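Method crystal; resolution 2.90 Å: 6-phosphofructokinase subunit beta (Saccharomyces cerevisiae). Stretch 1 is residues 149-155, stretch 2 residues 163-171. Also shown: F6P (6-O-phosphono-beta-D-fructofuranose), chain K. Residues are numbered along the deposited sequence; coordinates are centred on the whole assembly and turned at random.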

# COMPACT_ATOMS: atom_id res chain seq x y z
N GLY B 149 -48.64 19.22 8.81
CA GLY B 149 -48.28 19.82 7.56
C GLY B 149 -46.80 19.84 7.34
O GLY B 149 -46.00 19.91 8.29
N THR B 150 -46.45 19.77 6.06
CA THR B 150 -45.07 19.78 5.60
C THR B 150 -45.16 20.71 4.40
O THR B 150 -45.83 20.39 3.40
CB THR B 150 -44.59 18.33 5.22
OG1 THR B 150 -43.72 17.82 6.24
CG2 THR B 150 -43.89 18.33 3.91
N VAL B 151 -44.52 21.88 4.50
CA VAL B 151 -44.58 22.86 3.42
C VAL B 151 -43.50 22.69 2.36
O VAL B 151 -42.31 22.86 2.61
CB VAL B 151 -44.59 24.34 3.97
CG1 VAL B 151 -43.56 24.50 5.07
CG2 VAL B 151 -44.33 25.34 2.86
N GLY B 152 -43.96 22.35 1.17
CA GLY B 152 -43.07 22.17 0.05
C GLY B 152 -43.43 23.18 -1.02
O GLY B 152 -44.56 23.22 -1.51
N SER B 153 -42.46 24.00 -1.39
CA SER B 153 -42.68 25.01 -2.41
C SER B 153 -41.36 25.63 -2.82
O SER B 153 -40.50 25.87 -1.97
CB SER B 153 -43.62 26.08 -1.87
OG SER B 153 -43.86 27.05 -2.86
N ILE B 154 -41.19 25.90 -4.11
CA ILE B 154 -39.94 26.52 -4.55
C ILE B 154 -39.86 28.02 -4.23
O ILE B 154 -38.77 28.59 -4.26
CB ILE B 154 -39.69 26.37 -6.08
CG1 ILE B 154 -40.84 26.96 -6.88
CG2 ILE B 154 -39.49 24.94 -6.44
CD1 ILE B 154 -40.55 27.01 -8.37
N ASP B 155 -41.02 28.62 -3.90
CA ASP B 155 -41.14 30.06 -3.60
C ASP B 155 -40.56 30.59 -2.29
O ASP B 155 -40.17 31.75 -2.22
CB ASP B 155 -42.60 30.47 -3.68
CG ASP B 155 -43.27 30.04 -4.99
OD1 ASP B 155 -42.60 30.04 -6.05
OD2 ASP B 155 -44.47 29.71 -4.95
N ALA B 163 -36.93 27.98 5.22
CA ALA B 163 -36.80 27.35 3.91
C ALA B 163 -37.91 26.37 3.59
O ALA B 163 -38.14 25.44 4.34
CB ALA B 163 -35.46 26.65 3.82
N THR B 164 -38.61 26.59 2.49
CA THR B 164 -39.65 25.64 2.11
C THR B 164 -38.93 24.54 1.35
O THR B 164 -37.91 24.79 0.69
CB THR B 164 -40.71 26.27 1.18
OG1 THR B 164 -40.07 27.05 0.16
CG2 THR B 164 -41.66 27.14 1.99
N ILE B 165 -39.43 23.32 1.45
CA ILE B 165 -38.77 22.24 0.75
C ILE B 165 -38.84 22.58 -0.74
O ILE B 165 -39.90 22.88 -1.25
CB ILE B 165 -39.50 20.88 0.99
CG1 ILE B 165 -39.47 20.53 2.47
CG2 ILE B 165 -38.82 19.78 0.20
CD1 ILE B 165 -40.25 19.27 2.81
N GLY B 166 -37.69 22.55 -1.41
CA GLY B 166 -37.67 22.84 -2.84
C GLY B 166 -37.14 24.22 -3.20
O GLY B 166 -36.74 24.46 -4.35
N ALA B 167 -37.14 25.13 -2.23
CA ALA B 167 -36.67 26.48 -2.47
C ALA B 167 -35.26 26.50 -3.04
O ALA B 167 -35.04 26.94 -4.17
CB ALA B 167 -36.72 27.26 -1.19
N TYR B 168 -34.30 26.02 -2.26
CA TYR B 168 -32.92 26.00 -2.72
C TYR B 168 -32.69 25.21 -4.00
O TYR B 168 -31.76 25.50 -4.75
CB TYR B 168 -32.02 25.49 -1.62
CG TYR B 168 -31.80 26.53 -0.56
CD1 TYR B 168 -32.42 26.44 0.69
CD2 TYR B 168 -30.95 27.60 -0.81
CE1 TYR B 168 -32.18 27.39 1.67
CE2 TYR B 168 -30.71 28.55 0.15
CZ TYR B 168 -31.32 28.45 1.39
OH TYR B 168 -31.04 29.41 2.36
N SER B 169 -33.51 24.20 -4.26
CA SER B 169 -33.37 23.42 -5.48
C SER B 169 -33.74 24.34 -6.64
O SER B 169 -33.07 24.38 -7.67
CB SER B 169 -34.29 22.20 -5.47
OG SER B 169 -33.88 21.24 -4.51
N ALA B 170 -34.82 25.08 -6.47
CA ALA B 170 -35.24 26.01 -7.50
C ALA B 170 -34.11 27.03 -7.70
O ALA B 170 -33.74 27.34 -8.84
CB ALA B 170 -36.50 26.70 -7.07
N LEU B 171 -33.56 27.53 -6.60
CA LEU B 171 -32.47 28.50 -6.67
C LEU B 171 -31.29 27.95 -7.47
O LEU B 171 -30.64 28.69 -8.19
CB LEU B 171 -32.00 28.90 -5.27
CG LEU B 171 -30.73 29.79 -5.19
CD1 LEU B 171 -30.97 31.08 -5.95
CD2 LEU B 171 -30.35 30.06 -3.71
O1 F6P K . -46.37 27.01 -6.56
C1 F6P K . -45.89 28.31 -6.88
C2 F6P K . -45.43 28.35 -8.34
O2 F6P K . -44.36 27.43 -8.57
C3 F6P K . -44.94 29.73 -8.75
O3 F6P K . -43.54 29.92 -8.51
C4 F6P K . -45.38 29.77 -10.25
O4 F6P K . -45.53 31.10 -10.74
C5 F6P K . -46.70 28.95 -10.20
O5 F6P K . -46.47 27.97 -9.19
C6 F6P K . -46.96 28.14 -11.45
O6 F6P K . -48.19 27.46 -11.21
P F6P K . -48.53 26.49 -12.45
O1P F6P K . -47.47 25.45 -12.53
O2P F6P K . -49.94 25.76 -12.18
O3P F6P K . -48.56 27.32 -13.85

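Three residues account for nearly half of the 405 Å² buried between the stretches: Ile165 (67 Å²), Thr164 and Ile154 (65 Å² each).

Ile165 joins the backbones. Its N donates to Val151 O at 3.1 Å with an N-H...O angle of 163°, and its O accepts from Ser153 N at 2.8 Å and a more bent 136°. These two bonds flank Gly152 and make a single beta bridge between Gly152 and Ile165. Gly152 CA also lies 3.5 Å from Ile165 O, a CA-H...O contact with an angle of 126° at the hydrogen. The CA-to-CB bond of Ile165 points sideways, and with chi1 m and chi2 t the side chain brings CD1 to 3.9 Å from Thr150 CG2, so a branched aliphatic chain meets a methyl in a buried setting.

Thr164 points its CA-to-CB bond toward stretch 1 and uses both chemical characters of its side chain. With chi1 at 45°, OG1 donates to Ser153 O in a very short 2.5 Å hydrogen bond, while CG2 packs 3.3 Å from Val151 CG2.

Thr164 also begins a type II turn, closed by Ala167 N to Thr164 O at 3.0 Å. Gly166 holds phi/psi of 104/-19 there, where a CB would be jammed against the preceding carbonyl oxygen; glycine fits this N-cap position, and its O accepts from Ala170 N at 2.9 Å in the first turn of the helix.

Ile154 meets that helix start. Its CB is 3.4 Å from Ala170 CB and its CG2 3.5 Å from Gly166 O, while Ala167 CA approaches Ile154 O at 3.5 Å with 159° at the hydrogen. The small Ala170, directed toward stretch 1, permits this close approach. Next to Ile154, Asp155 points away from stretch 2, and its OD1 accepts a 2.6 Å hydrogen bond from F6P O3.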